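Local coordinates for BILBO1_N domain-containing protein (Trypanosoma brucei equiperdum, PDB 7A1I) that probably contributes to building the trypanosome flagellar pocket collar, as BILBO1 does, here represented by its ubiquitin-like N-terminal domain, at residues C9-C14 and K18-F23; N45-R48 and S53-F56. All blocks are in the same frame, centred on the assembly; numbering follows the deposited sequence.

In the fold
Both contacts join elements that follow one another closely, but at different depths. Contact 1 is the hairpin of 9-14 and 18-23, its centre about 5 Å from that of the chain and mostly buried; contact 2 ties the end of helix 32-50 to the loop after it, its centre about 14 Å from that of the chain and partly buried. The chemistry changes: paired backbone amides and carbonyls dominate the first, whereas an arginine gripping a loop carbonyl and a T-shaped phenylalanine pair make the second. They meet where Phe56 CE1 lies 3.4 Å from Thr12 OG1 and Phe47 CE1 3.6 Å from Cys14 SG, packing the helix end and loop against the hairpin.

Contact 1: C9-C14 and K18-F23; sequences CVATDC and KVNLRF
From Cys9 opposite Arg22 to Asp13 opposite Lys18, the two strands of this beta hairpin pair in antiparallel register, their axes 4.5 Å apart and at 160°. Val10 with Leu21 and Thr12 with Val19 are the hydrogen-bonded pairs; the straightest of the four backbone bonds is Val19 N to Thr12 O, 2.9 Å and 176°. At the turn end, Lys18 bends at chi2 (-58°) and then extends, which carries NZ to the anti side of Asp13 OD1 in a 3.0 Å salt bridge. NZ also forms a salt bridge with Asp95 and hydrogen bonds with Ile96 O and Tyr87 OH, while Asp13 OD2 accepts a hydrogen bond from Gly16 N within the turn. On the face of Ala11 and Asp13, Asn20 OD1 lies 3.5 Å from Ala11 CB; its amide is held by Gln85 and Pro101 O. The face of Val10 and Val19 is largely apolar: Val10 CG2 meets the edge of the Phe23 ring 4.1 Å from CD1, and Val19 CG2 packs 3.8 Å from Cys14 CB. Ser39, Phe43 and Tyr46 of helix 32-50 pack on Val10, Thr12, Val19 and Leu21, while strand 84-89 runs parallel beside 9-14 and strand 104-105 flanks 17-25.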
ATOM      1  N   CYS A   9      -6.577  -0.892  -1.904  1.00 38.89           N
ATOM      2  CA  CYS A   9      -5.953  -0.182  -0.798  1.00 36.45           C
ATOM      3  C   CYS A   9      -4.495  -0.596  -0.677  1.00 36.06           C
ATOM      4  O   CYS A   9      -4.138  -1.753  -0.936  1.00 37.73           O
ATOM      5  CB  CYS A   9      -6.658  -0.442   0.530  1.00 37.44           C
ATOM      6  SG  CYS A   9      -8.329   0.184   0.624  1.00 47.19           S
ATOM      7  N   VAL A  10      -3.660   0.368  -0.303  1.00 32.57           N
ATOM      8  CA  VAL A  10      -2.216   0.210  -0.212  1.00 32.88           C
ATOM      9  C   VAL A  10      -1.780   0.822   1.108  1.00 33.25           C
ATOM     10  O   VAL A  10      -2.102   1.985   1.381  1.00 35.12           O
ATOM     11  CB  VAL A  10      -1.489   0.892  -1.371  1.00 31.89           C
ATOM     12  CG1 VAL A  10      -0.003   0.638  -1.269  1.00 35.27           C
ATOM     13  CG2 VAL A  10      -2.045   0.351  -2.723  1.00 34.06           C
ATOM     14  N   ALA A  11      -1.102   0.038   1.948  1.00 30.95           N
ATOM     15  CA  ALA A  11      -0.698   0.547   3.263  1.00 33.36           C
ATOM     16  C   ALA A  11       0.812   0.410   3.407  1.00 33.00           C
ATOM     17  O   ALA A  11       1.465  -0.310   2.639  1.00 32.77           O
ATOM     18  CB  ALA A  11      -1.424  -0.178   4.407  1.00 33.29           C
ATOM     19  N   THR A  12       1.367   1.183   4.340  1.00 32.87           N
ATOM     20  CA  THR A  12       2.804   1.162   4.618  1.00 34.13           C
ATOM     21  C   THR A  12       3.036   1.782   5.994  1.00 35.77           C
ATOM     22  O   THR A  12       2.127   2.348   6.596  1.00 35.87           O
ATOM     23  CB  THR A  12       3.606   1.892   3.520  1.00 34.10           C
ATOM     24  OG1 THR A  12       5.001   1.530   3.579  1.00 35.58           O
ATOM     25  CG2 THR A  12       3.453   3.403   3.604  1.00 34.58           C
ATOM     26  N   ASP A  13       4.272   1.680   6.473  1.00 37.46           N
ATOM     27  CA  ASP A  13       4.646   2.194   7.786  1.00 39.57           C
ATOM     28  C   ASP A  13       5.165   3.625   7.693  1.00 40.54           C
ATOM     29  O   ASP A  13       5.993   3.948   6.842  1.00 40.73           O
ATOM     30  CB  ASP A  13       5.712   1.291   8.410  1.00 41.56           C
ATOM     31  CG  ASP A  13       6.069   1.691   9.835  1.00 46.71           C
ATOM     32  OD1 ASP A  13       5.472   1.126  10.778  1.00 47.82           O
ATOM     33  OD2 ASP A  13       6.965   2.551  10.013  1.00 46.49           O
ATOM     34  N   CYS A  14       4.697   4.482   8.594  1.00 41.79           N
ATOM     35  CA  CYS A  14       5.152   5.866   8.688  1.00 43.46           C
ATOM     36  C   CYS A  14       5.463   6.136  10.158  1.00 49.61           C
ATOM     37  O   CYS A  14       4.553   6.317  10.981  1.00 49.82           O
ATOM     38  CB  CYS A  14       4.116   6.832   8.131  1.00 42.48           C
ATOM     39  SG  CYS A  14       4.688   8.544   8.102  1.00 53.93           S
ATOM     40  N   LYS A  18       0.699   2.801  10.937  1.00 41.80           N
ATOM     41  CA  LYS A  18       0.332   2.326   9.601  1.00 42.18           C
ATOM     42  C   LYS A  18      -0.558   3.350   8.901  1.00 38.31           C
ATOM     43  O   LYS A  18      -1.488   3.888   9.511  1.00 40.08           O
ATOM     44  CB  LYS A  18      -0.358   0.963   9.653  1.00 40.30           C
ATOM     45  CG  LYS A  18       0.387  -0.064  10.495  1.00 43.60           C
ATOM     46  CD  LYS A  18       1.809  -0.286  10.003  1.00 40.81           C
ATOM     47  CE  LYS A  18       2.595  -1.131  11.007  1.00 46.34           C
ATOM     48  NZ  LYS A  18       3.985  -1.443  10.555  1.00 48.77           N
ATOM     49  N   VAL A  19      -0.241   3.652   7.640  1.00 37.71           N
ATOM     50  CA  VAL A  19      -1.013   4.585   6.821  1.00 38.59           C
ATOM     51  C   VAL A  19      -1.575   3.812   5.631  1.00 34.30           C
ATOM     52  O   VAL A  19      -0.837   3.081   4.959  1.00 36.64           O
ATOM     53  CB  VAL A  19      -0.164   5.763   6.312  1.00 40.11           C
ATOM     54  CG1 VAL A  19      -1.014   6.686   5.427  1.00 42.15           C
ATOM     55  CG2 VAL A  19       0.415   6.531   7.458  1.00 54.52           C
ATOM     56  N   ASN A  20      -2.872   3.980   5.373  1.00 37.91           N
ATOM     57  CA  ASN A  20      -3.596   3.234   4.354  1.00 34.66           C
ATOM     58  C   ASN A  20      -4.246   4.219   3.386  1.00 36.13           C
ATOM     59  O   ASN A  20      -4.878   5.184   3.823  1.00 36.39           O
ATOM     60  CB  ASN A  20      -4.653   2.341   5.022  1.00 36.33           C
ATOM     61  CG  ASN A  20      -5.133   1.219   4.125  1.00 34.85           C
ATOM     62  OD1 ASN A  20      -4.514   0.911   3.127  1.00 35.02           O
ATOM     63  ND2 ASN A  20      -6.247   0.605   4.493  1.00 36.71           N
ATOM     64  N   LEU A  21      -4.062   3.983   2.077  1.00 37.77           N
ATOM     65  CA  LEU A  21      -4.609   4.790   0.988  1.00 36.64           C
ATOM     66  C   LEU A  21      -5.467   3.940   0.053  1.00 37.76           C
ATOM     67  O   LEU A  21      -5.120   2.797  -0.260  1.00 35.34           O
ATOM     68  CB  LEU A  21      -3.494   5.422   0.141  1.00 35.44           C
ATOM     69  CG  LEU A  21      -2.449   6.258   0.871  1.00 35.93           C
ATOM     70  CD1 LEU A  21      -1.401   6.770  -0.108  1.00 35.71           C
ATOM     71  CD2 LEU A  21      -3.116   7.408   1.598  1.00 39.37           C
ATOM     72  N   ARG A  22      -6.564   4.509  -0.438  1.00 39.38           N
ATOM     73  CA  ARG A  22      -7.431   3.827  -1.393  1.00 39.44           C
ATOM     74  C   ARG A  22      -7.270   4.461  -2.765  1.00 39.75           C
ATOM     75  O   ARG A  22      -7.321   5.692  -2.890  1.00 40.50           O
ATOM     76  CB  ARG A  22      -8.895   3.888  -0.950  1.00 44.76           C
ATOM     77  CG  ARG A  22      -9.774   2.829  -1.593  1.00 47.03           C
ATOM     78  CD  ARG A  22     -10.368   3.284  -2.903  1.00 58.49           C
ATOM     79  NE  ARG A  22     -11.229   4.446  -2.730  1.00 71.09           N
ATOM     80  CZ  ARG A  22     -12.529   4.363  -2.477  1.00 78.57           C
ATOM     81  NH1 ARG A  22     -13.108   3.173  -2.373  1.00 73.09           N
ATOM     82  NH2 ARG A  22     -13.250   5.467  -2.337  1.00 67.05           N
ATOM     83  N   PHE A  23      -7.120   3.620  -3.793  1.00 44.90           N
ATOM     84  CA  PHE A  23      -7.068   4.043  -5.185  1.00 46.38           C
ATOM     85  C   PHE A  23      -8.207   3.389  -5.956  1.00 46.69           C
ATOM     86  O   PHE A  23      -8.481   2.195  -5.782  1.00 46.67           O
ATOM     87  CB  PHE A  23      -5.726   3.672  -5.835  1.00 44.34           C
ATOM     88  CG  PHE A  23      -4.555   4.390  -5.234  1.00 41.09           C
ATOM     89  CD1 PHE A  23      -3.722   3.750  -4.326  1.00 42.23           C
ATOM     90  CD2 PHE A  23      -4.289   5.710  -5.574  1.00 43.82           C
ATOM     91  CE1 PHE A  23      -2.646   4.422  -3.757  1.00 39.29           C
ATOM     92  CE2 PHE A  23      -3.223   6.393  -5.005  1.00 44.36           C
ATOM     93  CZ  PHE A  23      -2.398   5.756  -4.103  1.00 40.96           C
TER

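Contact 2: N45-R48 and S53-F56; sequences NYFR and SRAF
Phe47 and Arg48, near the end of helix 32-50, meet the loop at 53-56. One face of the Phe47 ring receives Phe56, whose CB sits 4.0 Å above the plane toward the rim and whose ring points its edge at the Phe47 face: the centroids are 5.8 Å apart and the planes lie at 87°, a T-shaped pair. At the rim of Phe47, Arg54 O lies in the ring plane, 3.5 Å from CD2. That carbonyl is gripped by Arg48, whose chain bends at chi2 (-63°) to bring the guanidinium to the loop. The bond from Arg48 NH1 to Arg54 O measures 3.0 Å and is nearly straight at 164°; the oxygen lies in the guanidinium plane, although NH1 stands above the carbonyl plane. A weak second bond comes from NH2, and NH1 bonds weakly to Ile52 O. The side chain of Arg54 reaches past the Phe47 ring, NE 4.2 Å from CE2, to a salt bridge with Asp15. Here the loop leaving the helix folds back on its last turns. The first five strands, with this helix after the first hairpin, follow the order of the ubiquitin-like beta-grasp fold, short strand 104-105 being added beside 17-25.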
ATOM      1  N   ASN A  45       4.527  12.153  -1.257  1.00 39.11           N
ATOM      2  CA  ASN A  45       3.808  13.384  -0.919  1.00 41.16           C
ATOM      3  C   ASN A  45       3.256  13.338   0.502  1.00 44.09           C
ATOM      4  O   ASN A  45       3.215  14.364   1.199  1.00 43.42           O
ATOM      5  CB  ASN A  45       2.678  13.635  -1.913  1.00 41.58           C
ATOM      6  CG  ASN A  45       3.174  14.234  -3.212  1.00 47.24           C
ATOM      7  OD1 ASN A  45       4.184  14.935  -3.232  1.00 48.00           O
ATOM      8  ND2 ASN A  45       2.477  13.943  -4.308  1.00 45.91           N
ATOM      9  N   TYR A  46       2.809  12.167   0.951  1.00 42.47           N
ATOM     10  CA  TYR A  46       2.339  12.052   2.327  1.00 42.19           C
ATOM     11  C   TYR A  46       3.463  12.344   3.320  1.00 41.74           C
ATOM     12  O   TYR A  46       3.314  13.201   4.201  1.00 43.30           O
ATOM     13  CB  TYR A  46       1.745  10.660   2.557  1.00 41.94           C
ATOM     14  CG  TYR A  46       1.153  10.491   3.941  1.00 43.55           C
ATOM     15  CD1 TYR A  46       1.874   9.854   4.956  1.00 47.66           C
ATOM     16  CD2 TYR A  46      -0.110  10.970   4.238  1.00 46.30           C
ATOM     17  CE1 TYR A  46       1.333   9.718   6.241  1.00 47.86           C
ATOM     18  CE2 TYR A  46      -0.655  10.829   5.514  1.00 47.58           C
ATOM     19  CZ  TYR A  46       0.070  10.185   6.501  1.00 51.38           C
ATOM     20  OH  TYR A  46      -0.472  10.046   7.759  1.00 53.09           O
ATOM     21  N   PHE A  47       4.622  11.708   3.131  1.00 40.25           N
ATOM     22  CA  PHE A  47       5.792  11.987   3.965  1.00 43.35           C
ATOM     23  C   PHE A  47       6.120  13.472   3.981  1.00 45.12           C
ATOM     24  O   PHE A  47       6.441  14.027   5.042  1.00 47.67           O
ATOM     25  CB  PHE A  47       7.022  11.208   3.474  1.00 44.70           C
ATOM     26  CG  PHE A  47       7.092   9.771   3.943  1.00 39.05           C
ATOM     27  CD1 PHE A  47       5.968   9.108   4.409  1.00 38.75           C
ATOM     28  CD2 PHE A  47       8.316   9.096   3.937  1.00 38.59           C
ATOM     29  CE1 PHE A  47       6.052   7.778   4.844  1.00 44.93           C
ATOM     30  CE2 PHE A  47       8.412   7.768   4.358  1.00 44.01           C
ATOM     31  CZ  PHE A  47       7.278   7.106   4.811  1.00 45.99           C
ATOM     32  N   ARG A  48       6.065  14.133   2.810  1.00 41.31           N
ATOM     33  CA  ARG A  48       6.343  15.574   2.779  1.00 45.83           C
ATOM     34  C   ARG A  48       5.304  16.346   3.570  1.00 44.58           C
ATOM     35  O   ARG A  48       5.629  17.334   4.238  1.00 51.90           O
ATOM     36  CB  ARG A  48       6.380  16.115   1.346  1.00 41.37           C
ATOM     37  CG  ARG A  48       7.367  15.441   0.421  1.00 53.25           C
ATOM     38  CD  ARG A  48       8.813  15.601   0.857  1.00 63.22           C
ATOM     39  NE  ARG A  48       9.619  14.591   0.178  1.00 85.75           N
ATOM     40  CZ  ARG A  48      10.077  13.484   0.755  1.00 66.93           C
ATOM     41  NH1 ARG A  48       9.845  13.255   2.048  1.00 56.88           N
ATOM     42  NH2 ARG A  48      10.781  12.613   0.035  1.00 66.88           N
ATOM     43  N   SER A  53      11.538  14.042   6.024  1.00 57.68           N
ATOM     44  CA  SER A  53      12.479  14.451   4.988  1.00 66.47           C
ATOM     45  C   SER A  53      12.968  13.290   4.129  1.00 66.96           C
ATOM     46  O   SER A  53      13.349  13.508   2.971  1.00 73.74           O
ATOM     47  CB  SER A  53      13.677  15.158   5.623  1.00 63.21           C
ATOM     48  OG  SER A  53      14.079  14.469   6.792  1.00 67.09           O
ATOM     49  N   ARG A  54      13.000  12.072   4.665  1.00 59.27           N
ATOM     50  CA  ARG A  54      13.489  10.943   3.884  1.00 58.00           C
ATOM     51  C   ARG A  54      12.475  10.552   2.811  1.00 52.21           C
ATOM     52  O   ARG A  54      11.268  10.760   2.951  1.00 50.11           O
ATOM     53  CB  ARG A  54      13.794   9.747   4.781  1.00 61.35           C
ATOM     54  CG  ARG A  54      12.573   9.051   5.327  1.00 60.41           C
ATOM     55  CD  ARG A  54      12.955   7.962   6.326  1.00 56.85           C
ATOM     56  NE  ARG A  54      11.767   7.326   6.889  1.00 58.72           N
ATOM     57  CZ  ARG A  54      11.180   7.721   8.013  1.00 62.72           C
ATOM     58  NH1 ARG A  54      11.677   8.746   8.695  1.00 68.43           N
ATOM     59  NH2 ARG A  54      10.094   7.095   8.452  1.00 60.73           N
ATOM     60  N   ALA A  55      12.984   9.991   1.727  1.00 46.89           N
ATOM     61  CA  ALA A  55      12.134   9.567   0.626  1.00 47.42           C
ATOM     62  C   ALA A  55      11.455   8.236   0.939  1.00 44.57           C
ATOM     63  O   ALA A  55      11.960   7.426   1.721  1.00 43.44           O
ATOM     64  CB  ALA A  55      12.953   9.437  -0.658  1.00 57.66           C
ATOM     65  N   PHE A  56      10.268   8.042   0.363  1.00 41.15           N
ATOM     66  CA  PHE A  56       9.597   6.753   0.414  1.00 40.45           C
ATOM     67  C   PHE A  56      10.000   5.898  -0.783  1.00 38.85           C
ATOM     68  O   PHE A  56      10.028   6.378  -1.921  1.00 39.88           O
ATOM     69  CB  PHE A  56       8.074   6.928   0.439  1.00 37.53           C
ATOM     70  CG  PHE A  56       7.335   5.631   0.334  1.00 36.46           C
ATOM     71  CD1 PHE A  56       7.031   4.891   1.477  1.00 37.22           C
ATOM     72  CD2 PHE A  56       6.956   5.133  -0.914  1.00 38.99           C
ATOM     73  CE1 PHE A  56       6.370   3.678   1.374  1.00 37.73           C
ATOM     74  CE2 PHE A  56       6.295   3.938  -1.022  1.00 35.72           C
ATOM     75  CZ  PHE A  56       5.998   3.201   0.125  1.00 38.22           C
TER